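Local coordinates for protein esterase (Thermotoga maritima, PDB 3DOH) that hydrolyses carboxylic esters as a thermostable esterase, probably through a Ser-His-Asp triad, in an alpha/beta-hydrolase domain joined to an immunoglobulin-like domain, at residues P159-V164 and T188-Q193; V178-A183 and L217-P222; I12-P17 and G196-V201; P223-S228 and E241-A246; F163-V168 and P213-A218. All blocks are in the same frame, centred on the assembly; numbering follows the deposited sequence.

Interaction 1 of 5, residues P159-V164 and T188-Q193; sequences PYRLFV and TDNYLQ. With SO4 (sulfate ion), chain G.
Asn190 and Arg161 carry the hydrogen bonds that tie 188-193 to the strand. Asn190 ND2 donates to Tyr160 O at 3.2 Å, approaching from above the carbonyl plane although the acceptor lies close to the plane of the amide. In return, the backbone O of Asn190 accepts from Arg161 NH1 at 3.1 Å. The other amide atom, Asn190 OD1, takes a bond from Gln193 NE2 at 2.9 Å, straight and in the carbonyl plane, which fixes the rotation of the amide; Gln193 NE2 also bonds Ala218 O. Asn190 has left-handed helical backbone angles, a conformation that asparagine tolerates better than most residues.

Strand 157-163 is the second strand of the alpha/beta-hydrolase sheet, antiparallel to its neighbours 144-150 and 215-219, and the 188-193 turn lies against one side of it. Asp189 OD2 accepts from Leu192 N, an Asx motif.

The Arg161 tip meets a sulfate. Chi2 (-66°) sets CD, and chi3 (-71°) NE, in a bent chain whose CG and CD pass close to Asn190 O and OD1. NH1 and NH2 make weak bonds to the ion, which His138 also holds; NH2 has a further partner in Phe144 O. Tyr191 CE1 lies 3.6 Å from sulfate O1, while the tyrosine hydroxyl bonds Glu20 of the immunoglobulin-like domain.

Pro159 adds van der Waals contact, its CB 3.5 Å from Asn190 CG.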
# COMPACT_ATOMS: atom_id res chain seq x y z
N PRO A 159 12.66 7.90 -48.97
CA PRO A 159 13.80 7.85 -48.06
C PRO A 159 13.95 6.44 -47.47
O PRO A 159 12.92 5.74 -47.22
CB PRO A 159 13.43 8.87 -46.97
CG PRO A 159 12.14 9.51 -47.40
CD PRO A 159 11.49 8.55 -48.34
N TYR A 160 15.20 6.00 -47.28
CA TYR A 160 15.44 4.72 -46.62
C TYR A 160 16.69 4.67 -45.76
O TYR A 160 17.61 5.47 -45.90
CB TYR A 160 15.41 3.58 -47.62
CG TYR A 160 16.57 3.52 -48.60
CD1 TYR A 160 16.58 4.32 -49.78
CD2 TYR A 160 17.64 2.65 -48.38
CE1 TYR A 160 17.64 4.24 -50.69
CE2 TYR A 160 18.70 2.56 -49.28
CZ TYR A 160 18.69 3.35 -50.44
OH TYR A 160 19.75 3.24 -51.30
N ARG A 161 16.68 3.74 -44.82
CA ARG A 161 17.79 3.55 -43.91
C ARG A 161 18.26 2.15 -44.17
O ARG A 161 17.44 1.24 -44.27
CB ARG A 161 17.35 3.66 -42.42
CG ARG A 161 16.71 4.96 -41.96
CD ARG A 161 17.63 6.17 -41.97
NE ARG A 161 18.67 6.15 -40.95
CZ ARG A 161 18.88 7.09 -40.02
NH1 ARG A 161 18.12 8.19 -39.94
NH2 ARG A 161 19.87 6.93 -39.16
N LEU A 162 19.57 1.98 -44.26
CA LEU A 162 20.16 0.69 -44.58
C LEU A 162 21.29 0.37 -43.61
O LEU A 162 22.16 1.19 -43.42
CB LEU A 162 20.74 0.73 -45.99
CG LEU A 162 21.64 -0.43 -46.44
CD1 LEU A 162 20.80 -1.62 -46.91
CD2 LEU A 162 22.55 0.04 -47.56
N PHE A 163 21.27 -0.82 -43.02
CA PHE A 163 22.37 -1.29 -42.14
C PHE A 163 23.31 -2.16 -42.96
O PHE A 163 22.89 -3.10 -43.60
CB PHE A 163 21.82 -2.11 -40.94
CG PHE A 163 22.88 -2.70 -40.00
CD1 PHE A 163 23.32 -1.99 -38.86
CD2 PHE A 163 23.35 -4.01 -40.18
CE1 PHE A 163 24.24 -2.56 -37.91
CE2 PHE A 163 24.28 -4.60 -39.27
CZ PHE A 163 24.73 -3.85 -38.13
N VAL A 164 24.58 -1.85 -42.93
CA VAL A 164 25.58 -2.66 -43.60
C VAL A 164 26.41 -3.39 -42.53
O VAL A 164 26.90 -2.75 -41.62
CB VAL A 164 26.46 -1.72 -44.50
CG1 VAL A 164 27.69 -2.44 -45.08
CG2 VAL A 164 25.59 -1.08 -45.62
N THR A 188 8.53 11.59 -43.93
CA THR A 188 9.46 12.07 -44.95
C THR A 188 10.80 12.37 -44.28
O THR A 188 11.72 12.91 -44.90
CB THR A 188 8.94 13.34 -45.64
OG1 THR A 188 8.91 13.14 -47.06
CG2 THR A 188 9.84 14.53 -45.32
N ASP A 189 10.88 12.03 -43.00
CA ASP A 189 12.02 12.35 -42.18
C ASP A 189 13.09 11.27 -42.20
O ASP A 189 14.22 11.49 -41.74
CB ASP A 189 11.55 12.57 -40.72
CG ASP A 189 10.89 11.30 -40.09
OD1 ASP A 189 10.18 10.55 -40.78
OD2 ASP A 189 11.05 11.04 -38.88
N ASN A 190 12.75 10.08 -42.70
CA ASN A 190 13.68 8.97 -42.69
C ASN A 190 14.12 8.51 -41.28
O ASN A 190 15.22 7.94 -41.11
CB ASN A 190 14.91 9.30 -43.55
CG ASN A 190 15.45 8.10 -44.28
OD1 ASN A 190 14.95 6.99 -44.10
ND2 ASN A 190 16.46 8.30 -45.11
N TYR A 191 13.30 8.75 -40.27
CA TYR A 191 13.70 8.37 -38.91
C TYR A 191 12.64 7.49 -38.26
O TYR A 191 12.94 6.41 -37.75
CB TYR A 191 13.93 9.62 -38.06
CG TYR A 191 14.71 9.36 -36.79
CD1 TYR A 191 16.08 9.58 -36.74
CD2 TYR A 191 14.08 8.90 -35.64
CE1 TYR A 191 16.80 9.34 -35.58
CE2 TYR A 191 14.79 8.66 -34.48
CZ TYR A 191 16.15 8.89 -34.46
OH TYR A 191 16.86 8.65 -33.30
N LEU A 192 11.41 7.98 -38.30
CA LEU A 192 10.24 7.27 -37.77
C LEU A 192 10.24 5.76 -37.94
O LEU A 192 9.96 5.04 -36.96
CB LEU A 192 8.99 7.83 -38.40
CG LEU A 192 8.05 8.57 -37.46
CD1 LEU A 192 8.69 9.03 -36.12
CD2 LEU A 192 7.46 9.74 -38.21
N GLN A 193 10.58 5.29 -39.14
CA GLN A 193 10.33 3.89 -39.53
C GLN A 193 11.34 2.94 -38.90
O GLN A 193 11.23 1.70 -38.96
CB GLN A 193 10.24 3.73 -41.07
CG GLN A 193 11.56 3.58 -41.83
CD GLN A 193 12.25 4.91 -42.07
OE1 GLN A 193 11.91 5.93 -41.47
NE2 GLN A 193 13.25 4.90 -42.97
S SO4 G . 21.28 9.38 -36.90
O1 SO4 G . 19.92 9.62 -37.38
O2 SO4 G . 21.94 10.69 -36.82
O3 SO4 G . 22.01 8.48 -37.80
O4 SO4 G . 21.24 8.77 -35.56

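Interaction 2 of 5, residues V178-A183 and L217-P222; sequences VFLHGA and LAPQCP. With SO4 (sulfate ion), chain C.
A buried water is gripped by three backbone groups of the two segments: it donates to Phe179 O and to Pro219 O, the latter at 2.6 Å, and accepts from His181 N at 2.7 Å. Pro219 has no N-H to offer Phe179 O, and the water supplies a donor in its place. The parallel pairing begins normally, with Phe179 N bonded to Leu217 O at 2.8 Å, but next to Phe179 O the proline brings its CD, and the water spans the diverging strands.

Strands 174-180 and 215-219 are neighbours in the alpha/beta-hydrolase sheet, and they part at their C-terminal ends, the side where this fold places its active site. There the imidazole of His181 bridges them. With CG set between the backbone N and carbonyl carbon (chi1 66°), the ring reaches 217-222 edge first: NE2 accepts from Cys221 N at 2.9 Å, nearly in the ring plane, and CD2 meets Pro219 O at the ring edge. ND1 donates to Gly182 O at 2.7 Å; histidine suits the place because one ring nitrogen can accept while the other donates. Ala183 N bonds a sulfate, probably from the crystallisation liquor, that Ser271 and His359 also bind, consistent with this amide belonging to an oxyanion hole. Leu180 CD2 packs on Pro219 CG at 3.9 Å.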
# COMPACT_ATOMS: atom_id res chain seq x y z
N VAL A 178 14.39 -6.83 -45.12
CA VAL A 178 13.67 -5.62 -45.49
C VAL A 178 12.45 -5.40 -44.60
O VAL A 178 11.58 -6.27 -44.52
CB VAL A 178 13.22 -5.65 -46.96
CG1 VAL A 178 13.86 -6.82 -47.69
CG2 VAL A 178 11.71 -5.73 -47.05
N PHE A 179 12.40 -4.26 -43.93
CA PHE A 179 11.31 -3.96 -43.01
C PHE A 179 10.34 -2.90 -43.54
O PHE A 179 10.76 -1.77 -43.90
CB PHE A 179 11.86 -3.51 -41.64
CG PHE A 179 10.79 -2.94 -40.71
CD1 PHE A 179 9.70 -3.73 -40.31
CD2 PHE A 179 10.85 -1.62 -40.29
CE1 PHE A 179 8.70 -3.22 -39.50
CE2 PHE A 179 9.84 -1.10 -39.48
CZ PHE A 179 8.75 -1.91 -39.09
N LEU A 180 9.05 -3.24 -43.57
CA LEU A 180 8.03 -2.25 -43.93
C LEU A 180 7.27 -1.77 -42.71
O LEU A 180 6.57 -2.55 -42.05
CB LEU A 180 7.05 -2.83 -44.92
CG LEU A 180 7.67 -3.45 -46.16
CD1 LEU A 180 6.54 -4.15 -46.98
CD2 LEU A 180 8.46 -2.40 -46.99
N HIS A 181 7.38 -0.47 -42.40
CA HIS A 181 6.76 0.08 -41.19
C HIS A 181 5.25 0.26 -41.33
O HIS A 181 4.68 0.13 -42.43
CB HIS A 181 7.39 1.41 -40.89
CG HIS A 181 7.09 2.43 -41.93
ND1 HIS A 181 5.84 3.01 -42.04
CD2 HIS A 181 7.83 2.92 -42.95
CE1 HIS A 181 5.84 3.84 -43.06
NE2 HIS A 181 7.03 3.81 -43.63
N GLY A 182 4.60 0.59 -40.22
CA GLY A 182 3.15 0.74 -40.16
C GLY A 182 2.72 2.16 -40.48
O GLY A 182 3.58 3.03 -40.64
N ALA A 183 1.41 2.40 -40.56
CA ALA A 183 0.87 3.70 -40.94
C ALA A 183 1.49 4.82 -40.17
O ALA A 183 1.89 5.83 -40.75
CB ALA A 183 -0.63 3.74 -40.80
N LEU A 217 17.24 -3.19 -44.67
CA LEU A 217 16.71 -2.08 -45.39
C LEU A 217 15.38 -1.73 -44.77
O LEU A 217 14.48 -2.57 -44.61
CB LEU A 217 16.52 -2.47 -46.86
CG LEU A 217 15.45 -1.74 -47.65
CD1 LEU A 217 15.84 -0.34 -47.86
CD2 LEU A 217 15.25 -2.43 -48.96
N ALA A 218 15.24 -0.44 -44.45
CA ALA A 218 14.05 0.07 -43.81
C ALA A 218 13.62 1.28 -44.59
O ALA A 218 14.14 2.38 -44.40
CB ALA A 218 14.36 0.43 -42.36
N PRO A 219 12.75 1.09 -45.56
CA PRO A 219 12.13 2.19 -46.31
C PRO A 219 11.01 2.95 -45.60
O PRO A 219 10.26 2.37 -44.82
CB PRO A 219 11.60 1.50 -47.57
CG PRO A 219 11.40 0.10 -47.18
CD PRO A 219 12.44 -0.22 -46.14
N GLN A 220 10.89 4.26 -45.90
CA GLN A 220 9.78 5.08 -45.38
C GLN A 220 8.76 5.49 -46.41
O GLN A 220 9.11 6.00 -47.47
CB GLN A 220 10.27 6.35 -44.70
CG GLN A 220 9.13 7.26 -44.25
CD GLN A 220 9.61 8.35 -43.31
OE1 GLN A 220 10.59 9.03 -43.58
NE2 GLN A 220 8.92 8.51 -42.18
N CYS A 221 7.49 5.26 -46.10
CA CYS A 221 6.41 5.54 -47.04
C CYS A 221 5.65 6.81 -46.65
O CYS A 221 5.55 7.13 -45.47
CB CYS A 221 5.45 4.36 -47.12
SG CYS A 221 3.75 4.80 -47.56
N PRO A 222 5.13 7.51 -47.64
CA PRO A 222 4.99 8.97 -47.57
C PRO A 222 3.55 9.39 -47.33
O PRO A 222 2.63 8.77 -47.86
CB PRO A 222 5.46 9.43 -48.95
CG PRO A 222 5.16 8.29 -49.85
CD PRO A 222 5.38 7.05 -49.02
S SO4 C . -0.13 1.24 -37.81
O1 SO4 C . -0.89 2.48 -37.64
O2 SO4 C . 1.24 1.50 -37.28
O3 SO4 C . -0.17 0.85 -39.24
O4 SO4 C . -0.76 0.18 -37.06
O HOH W 1 9.81 0.42 -43.22

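Interaction 3 of 5, residues I12-P17 and G196-V201; sequences ITKVFP and GNRGAV
Arg198 reaches across the backbone of 12-17 with almost every atom of its side chain. From CB, chi1 (-83°) sets CG anti to the carbonyl carbon, and CG lies 3.6 Å from Val15 O. CD continues past the same oxygen, and NE stands 2.8 Å from it, yet at an angle too poor for a hydrogen bond, because Val15 O sits over a face of the guanidinium, with CZ 3.0 Å from that oxygen. Phe16 CA lies over the centre of the guanidinium, about 4.1 Å above its plane. At the tip, NH1 touches Pro17 CD at 3.5 Å and forms a salt bridge to Glu347 of the second subunit; arginine suits the place because its long chain passes Val15 O and still carries its charge that far. Lys14 CE lies at the edge of the guanidinium, beside NH2, while Lys14 NZ pairs with a sulfate. A water joins Pro17 O to Arg198 N. The contact thus sets the end of strand 8-16, in the immunoglobulin-like domain, against the hydrolase loop between helices 192-195 and 206-209.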
# COMPACT_ATOMS: atom_id res chain seq x y z
N ILE A 12 21.12 9.92 -24.63
CA ILE A 12 21.20 8.60 -25.23
C ILE A 12 19.77 8.06 -25.44
O ILE A 12 18.98 7.94 -24.46
CB ILE A 12 22.04 7.60 -24.38
CG1 ILE A 12 23.31 8.25 -23.83
CG2 ILE A 12 22.35 6.33 -25.19
CD1 ILE A 12 24.33 8.65 -24.91
N THR A 13 19.43 7.76 -26.70
CA THR A 13 18.17 7.11 -27.06
C THR A 13 18.46 5.73 -27.53
O THR A 13 19.56 5.44 -28.04
CB THR A 13 17.34 7.83 -28.19
OG1 THR A 13 18.05 7.82 -29.45
CG2 THR A 13 16.98 9.28 -27.81
N LYS A 14 17.46 4.87 -27.39
CA LYS A 14 17.59 3.49 -27.75
C LYS A 14 16.20 3.03 -28.19
O LYS A 14 15.18 3.52 -27.65
CB LYS A 14 18.05 2.75 -26.51
CG LYS A 14 18.37 1.29 -26.70
CD LYS A 14 18.10 0.58 -25.41
CE LYS A 14 18.97 -0.64 -25.25
NZ LYS A 14 20.35 -0.24 -24.87
N VAL A 15 16.11 2.11 -29.14
CA VAL A 15 14.78 1.71 -29.57
C VAL A 15 14.28 0.53 -28.72
O VAL A 15 14.86 -0.59 -28.77
CB VAL A 15 14.69 1.40 -31.11
CG1 VAL A 15 13.25 1.07 -31.52
CG2 VAL A 15 15.24 2.56 -31.94
N PHE A 16 13.23 0.79 -27.93
CA PHE A 16 12.64 -0.22 -27.07
C PHE A 16 11.39 -0.82 -27.75
O PHE A 16 10.85 -0.23 -28.71
CB PHE A 16 12.27 0.36 -25.70
CG PHE A 16 13.45 0.72 -24.87
CD1 PHE A 16 13.96 2.03 -24.89
CD2 PHE A 16 14.09 -0.24 -24.08
CE1 PHE A 16 15.08 2.38 -24.13
CE2 PHE A 16 15.21 0.08 -23.33
CZ PHE A 16 15.70 1.38 -23.32
N PRO A 17 10.90 -1.99 -27.26
CA PRO A 17 9.82 -2.60 -28.01
C PRO A 17 8.66 -1.65 -28.37
O PRO A 17 8.07 -1.78 -29.45
CB PRO A 17 9.39 -3.76 -27.11
CG PRO A 17 10.68 -4.16 -26.42
CD PRO A 17 11.28 -2.81 -26.08
N GLY A 196 10.06 3.77 -34.41
CA GLY A 196 8.73 3.53 -33.85
C GLY A 196 8.59 2.20 -33.13
O GLY A 196 7.79 2.09 -32.22
N ASN A 197 9.39 1.20 -33.52
CA ASN A 197 9.41 -0.14 -32.87
C ASN A 197 10.73 -0.87 -33.22
O ASN A 197 11.59 -0.28 -33.87
CB ASN A 197 8.19 -0.94 -33.31
CG ASN A 197 7.98 -0.86 -34.80
OD1 ASN A 197 6.88 -0.50 -35.27
ND2 ASN A 197 9.02 -1.20 -35.57
N ARG A 198 10.90 -2.13 -32.81
CA ARG A 198 12.19 -2.80 -32.94
C ARG A 198 12.26 -3.51 -34.30
O ARG A 198 13.13 -4.35 -34.55
CB ARG A 198 12.41 -3.78 -31.77
CG ARG A 198 12.98 -3.19 -30.42
CD ARG A 198 14.06 -4.11 -29.77
NE ARG A 198 15.08 -3.35 -29.01
CZ ARG A 198 15.24 -3.33 -27.66
NH1 ARG A 198 14.44 -4.06 -26.85
NH2 ARG A 198 16.20 -2.57 -27.09
N GLY A 199 11.35 -3.13 -35.20
CA GLY A 199 11.20 -3.82 -36.50
C GLY A 199 12.42 -3.85 -37.40
O GLY A 199 12.66 -4.84 -38.11
N ALA A 200 13.19 -2.76 -37.38
CA ALA A 200 14.37 -2.67 -38.25
C ALA A 200 15.61 -3.07 -37.47
O ALA A 200 16.47 -3.79 -37.94
CB ALA A 200 14.52 -1.24 -38.79
N VAL A 201 15.63 -2.63 -36.24
CA VAL A 201 16.80 -2.53 -35.44
C VAL A 201 17.18 -3.86 -34.77
O VAL A 201 18.36 -4.16 -34.56
CB VAL A 201 16.47 -1.40 -34.43
CG1 VAL A 201 16.54 -1.85 -33.00
CG2 VAL A 201 17.18 -0.11 -34.79
O HOH W 2 8.82 -3.54 -31.36

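Interaction 4 of 5, residues P223-S228 and E241-A246; sequences PNSSWS and EKPLLA
Trp227 and Pro243 cross obliquely, the indole's benzo side (CE3) lying 4.1 Å from Pro243 CB. Leu244 N approaches the same ring at its edge, close to its plane. The first bond of the Trp227 side chain leads away from the helix; chi1 of -54° puts CG anti to the carbonyl carbon, beside the backbone N. The indole packs edge-to-face with the His181 ring, NE1 bonds His181 O, and the side chain also touches Met272 of helix 272-283. Trp227 CB also comes within 4.4 Å of Leu244 CG.

The Trp227 backbone meets the helix as well. Its O accepts from Glu241 N at 3.0 Å and lies against Leu244 CB. Helix 242-257 is the connection of a beta-alpha-beta crossover, leading from strand 215-219 to strand 264-270 past the strand between them, as in the alpha/beta-hydrolase fold. Glu241 holds its N-cap position, and its O starts the helical bonding by accepting from Leu245 N. Pro243 suits the first turn, where an amide N-H would have no acceptor within the helix.

Glu241 extends its CG anti to the backbone N, alongside the loop: CB meets Ser226 O, and CG meets Ser225 OG at 3.2 Å. The same Ser225 hydroxyl stands 3.8 Å from Pro243 CD. Ser226 turns its own hydroxyl back into the loop, donating to Ser228 O at 3.0 Å, nearly along the C=O axis.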
# COMPACT_ATOMS: atom_id res chain seq x y z
N PRO A 223 3.35 10.45 -46.55
CA PRO A 223 2.37 10.42 -45.46
C PRO A 223 0.96 10.13 -45.98
O PRO A 223 0.10 9.71 -45.20
CB PRO A 223 2.43 11.85 -44.91
CG PRO A 223 3.82 12.30 -45.21
CD PRO A 223 4.19 11.66 -46.52
N ASN A 224 0.75 10.34 -47.27
CA ASN A 224 -0.58 10.21 -47.85
C ASN A 224 -0.66 9.07 -48.86
O ASN A 224 -1.47 9.09 -49.78
CB ASN A 224 -1.01 11.52 -48.51
CG ASN A 224 -1.87 12.38 -47.60
OD1 ASN A 224 -1.44 13.43 -47.14
ND2 ASN A 224 -3.09 11.92 -47.33
N SER A 225 0.20 8.06 -48.68
CA SER A 225 -0.01 6.76 -49.30
C SER A 225 0.31 5.63 -48.32
O SER A 225 0.08 5.75 -47.12
CB SER A 225 0.85 6.63 -50.56
OG SER A 225 0.47 5.49 -51.32
N SER A 226 0.84 4.53 -48.85
CA SER A 226 0.94 3.29 -48.09
C SER A 226 1.26 2.11 -49.01
O SER A 226 0.96 2.14 -50.20
CB SER A 226 -0.35 3.03 -47.32
OG SER A 226 -1.39 2.60 -48.19
N TRP A 227 1.85 1.07 -48.44
CA TRP A 227 2.67 0.13 -49.21
C TRP A 227 1.82 -0.59 -50.26
O TRP A 227 2.23 -0.75 -51.40
CB TRP A 227 3.38 -0.91 -48.33
CG TRP A 227 4.22 -0.39 -47.19
CD1 TRP A 227 3.96 -0.52 -45.87
CD2 TRP A 227 5.45 0.32 -47.29
NE1 TRP A 227 4.93 0.06 -45.13
CE2 TRP A 227 5.87 0.59 -45.97
CE3 TRP A 227 6.25 0.75 -48.36
CZ2 TRP A 227 7.07 1.28 -45.69
CZ3 TRP A 227 7.42 1.43 -48.08
CH2 TRP A 227 7.82 1.69 -46.75
N SER A 228 0.63 -1.02 -49.84
CA SER A 228 -0.36 -1.65 -50.68
C SER A 228 -1.50 -0.66 -50.84
O SER A 228 -1.58 0.30 -50.07
CB SER A 228 -0.90 -2.92 -50.02
OG SER A 228 -1.95 -2.63 -49.11
N GLU A 241 1.24 -0.50 -54.23
CA GLU A 241 1.22 0.92 -54.49
C GLU A 241 2.64 1.39 -54.82
O GLU A 241 3.62 0.64 -54.66
CB GLU A 241 0.65 1.66 -53.29
CG GLU A 241 0.29 3.15 -53.54
CD GLU A 241 -0.90 3.31 -54.49
OE1 GLU A 241 -2.02 2.93 -54.07
OE2 GLU A 241 -0.70 3.82 -55.63
N LYS A 242 2.74 2.62 -55.32
CA LYS A 242 4.03 3.17 -55.76
C LYS A 242 5.11 2.98 -54.72
O LYS A 242 6.22 2.54 -55.08
CB LYS A 242 3.93 4.65 -56.12
CG LYS A 242 3.47 4.93 -57.52
CD LYS A 242 2.57 6.15 -57.54
CE LYS A 242 2.02 6.48 -58.93
NZ LYS A 242 1.50 5.27 -59.66
N PRO A 243 4.83 3.33 -53.45
CA PRO A 243 5.88 3.13 -52.47
C PRO A 243 6.41 1.70 -52.40
O PRO A 243 7.61 1.52 -52.39
CB PRO A 243 5.21 3.56 -51.17
CG PRO A 243 4.22 4.58 -51.56
CD PRO A 243 3.66 3.98 -52.84
N LEU A 244 5.56 0.69 -52.41
CA LEU A 244 6.05 -0.69 -52.41
C LEU A 244 6.85 -0.91 -53.66
O LEU A 244 7.95 -1.44 -53.59
CB LEU A 244 4.90 -1.69 -52.40
CG LEU A 244 5.01 -3.09 -51.75
CD1 LEU A 244 4.05 -4.04 -52.46
CD2 LEU A 244 6.39 -3.72 -51.72
N LEU A 245 6.32 -0.51 -54.81
CA LEU A 245 7.02 -0.74 -56.08
C LEU A 245 8.37 -0.10 -56.05
O LEU A 245 9.36 -0.68 -56.48
CB LEU A 245 6.23 -0.20 -57.26
CG LEU A 245 5.02 -1.08 -57.53
CD1 LEU A 245 4.12 -0.37 -58.53
CD2 LEU A 245 5.45 -2.45 -58.01
N ALA A 246 8.44 1.10 -55.53
CA ALA A 246 9.70 1.72 -55.40
C ALA A 246 10.62 0.79 -54.57
O ALA A 246 11.66 0.37 -55.07
CB ALA A 246 9.52 3.10 -54.82

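Interaction 5 of 5, residues F163-V168 and P213-A218; sequences FVPKDV and PCFVLA
Phe163 and Val216 form an antiparallel hydrogen-bonded pair that satisfies both amides and both carbonyls facing each other. Phe163 N donates to Val216 O at 2.7 Å in the carbonyl plane; the return bond, from Val216 N to Phe163 O, is longer at 3.3 Å but meets a lone pair in plane. Phe163 O also receives the CA-H of Phe215.

Beyond this pair the ladder ends, for Pro165 has no N-H to offer Cys214 O. That oxygen is met by carbon instead: Phe163 CD2 points the ring edge at it from 3.3 Å, and Pro165 CD comes to 3.4 Å, while Gln209 NE2 adds a weak hydrogen bond. Pro165 CD also stands over the centre of the Phe215 ring, 3.4 Å from the centroid and 3° off the ring normal, in a CH-pi contact with proline and ring at about a right angle. Val164 CG2 touches the ring's CE2, and Val168 CG2 meets Pro213 CB at 3.8 Å.

The chemistry therefore changes along the contact, from paired amides at the end of strand 157-163 to apolar carbon and polarised C-H groups. Proline, with its electron-poor CD, suits both the aromatic face and the carbonyl, so the loop can depart from the sheet while remaining packed against it.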
# COMPACT_ATOMS: atom_id res chain seq x y z
N PHE A 163 21.27 -0.82 -43.02
CA PHE A 163 22.37 -1.29 -42.14
C PHE A 163 23.31 -2.16 -42.96
O PHE A 163 22.89 -3.10 -43.60
CB PHE A 163 21.82 -2.11 -40.94
CG PHE A 163 22.88 -2.70 -40.00
CD1 PHE A 163 23.32 -1.99 -38.86
CD2 PHE A 163 23.35 -4.01 -40.18
CE1 PHE A 163 24.24 -2.56 -37.91
CE2 PHE A 163 24.28 -4.60 -39.27
CZ PHE A 163 24.73 -3.85 -38.13
N VAL A 164 24.58 -1.85 -42.93
CA VAL A 164 25.58 -2.66 -43.60
C VAL A 164 26.41 -3.39 -42.53
O VAL A 164 26.90 -2.75 -41.62
CB VAL A 164 26.46 -1.72 -44.50
CG1 VAL A 164 27.69 -2.44 -45.08
CG2 VAL A 164 25.59 -1.08 -45.62
N PRO A 165 26.57 -4.72 -42.63
CA PRO A 165 27.34 -5.43 -41.57
C PRO A 165 28.80 -4.94 -41.47
O PRO A 165 29.33 -4.38 -42.42
CB PRO A 165 27.28 -6.91 -41.98
CG PRO A 165 26.56 -6.98 -43.32
CD PRO A 165 26.10 -5.61 -43.71
N LYS A 166 29.42 -5.12 -40.31
CA LYS A 166 30.80 -4.71 -40.11
C LYS A 166 31.72 -5.87 -39.80
O LYS A 166 31.32 -6.84 -39.15
CB LYS A 166 30.91 -3.65 -39.01
CG LYS A 166 29.90 -3.81 -37.83
CD LYS A 166 30.55 -3.56 -36.43
CE LYS A 166 31.65 -2.48 -36.48
NZ LYS A 166 32.28 -2.17 -35.11
N ASP A 167 32.97 -5.71 -40.24
CA ASP A 167 34.09 -6.65 -40.06
C ASP A 167 33.70 -7.97 -40.62
O ASP A 167 33.90 -9.01 -40.00
CB ASP A 167 34.50 -6.85 -38.61
CG ASP A 167 34.83 -5.56 -37.90
OD1 ASP A 167 34.67 -4.47 -38.51
OD2 ASP A 167 35.24 -5.65 -36.72
N VAL A 168 33.15 -7.94 -41.81
CA VAL A 168 32.64 -9.12 -42.40
C VAL A 168 33.49 -9.38 -43.68
O VAL A 168 33.99 -8.42 -44.27
CB VAL A 168 31.12 -8.87 -42.60
CG1 VAL A 168 30.78 -8.52 -44.05
CG2 VAL A 168 30.30 -10.00 -42.05
N PRO A 213 25.23 -12.09 -39.54
CA PRO A 213 25.47 -10.87 -40.31
C PRO A 213 24.63 -10.84 -41.59
O PRO A 213 24.26 -11.89 -42.11
CB PRO A 213 26.95 -10.96 -40.66
CG PRO A 213 27.24 -12.42 -40.68
CD PRO A 213 26.37 -13.02 -39.61
N CYS A 214 24.34 -9.64 -42.08
CA CYS A 214 22.97 -9.14 -42.13
C CYS A 214 22.93 -7.68 -42.58
O CYS A 214 23.47 -6.80 -41.91
CB CYS A 214 22.30 -9.28 -40.76
SG CYS A 214 20.56 -8.81 -40.73
N PHE A 215 22.28 -7.43 -43.71
CA PHE A 215 21.84 -6.11 -44.06
C PHE A 215 20.37 -5.92 -43.66
O PHE A 215 19.57 -6.87 -43.66
CB PHE A 215 21.92 -5.92 -45.57
CG PHE A 215 23.32 -5.89 -46.14
CD1 PHE A 215 24.00 -7.07 -46.44
CD2 PHE A 215 23.92 -4.68 -46.47
CE1 PHE A 215 25.28 -7.05 -46.99
CE2 PHE A 215 25.21 -4.65 -47.05
CZ PHE A 215 25.89 -5.82 -47.31
N VAL A 216 20.03 -4.67 -43.36
CA VAL A 216 18.65 -4.29 -43.08
C VAL A 216 18.28 -3.07 -43.86
O VAL A 216 18.90 -2.03 -43.71
CB VAL A 216 18.43 -3.97 -41.60
CG1 VAL A 216 16.94 -3.73 -41.31
CG2 VAL A 216 18.95 -5.07 -40.72
N LEU A 217 17.24 -3.19 -44.67
CA LEU A 217 16.71 -2.08 -45.39
C LEU A 217 15.38 -1.73 -44.77
O LEU A 217 14.48 -2.57 -44.61
CB LEU A 217 16.52 -2.47 -46.86
CG LEU A 217 15.45 -1.74 -47.65
CD1 LEU A 217 15.84 -0.34 -47.86
CD2 LEU A 217 15.25 -2.43 -48.96
N ALA A 218 15.24 -0.44 -44.45
CA ALA A 218 14.05 0.07 -43.81
C ALA A 218 13.62 1.28 -44.59
O ALA A 218 14.14 2.38 -44.40
CB ALA A 218 14.36 0.43 -42.36

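Interactions 1, 2 and 5 share one sheet: strand 215-219 pairs with 174-180 in interaction 2 and with 157-163 in interaction 5, while interaction 1 adds the 188-193 turn to the latter strand. Interactions 2 and 4 are buried; 1, 3 and 5 are only partly so. Near the presumed active site, interaction 2 relies on backbone polar groups, a water and histidine, and touches interaction 4 through Trp227, which links it to the start of helix 242-257. Interaction 5, some 17 Å from interaction 2 between centres, is mostly apolar. Charged side-chain tips appear in 1 and 3, toward the domain interface; sulfates occur at 1, 2 and 3. Only interaction 3 joins the two domains across its own segments.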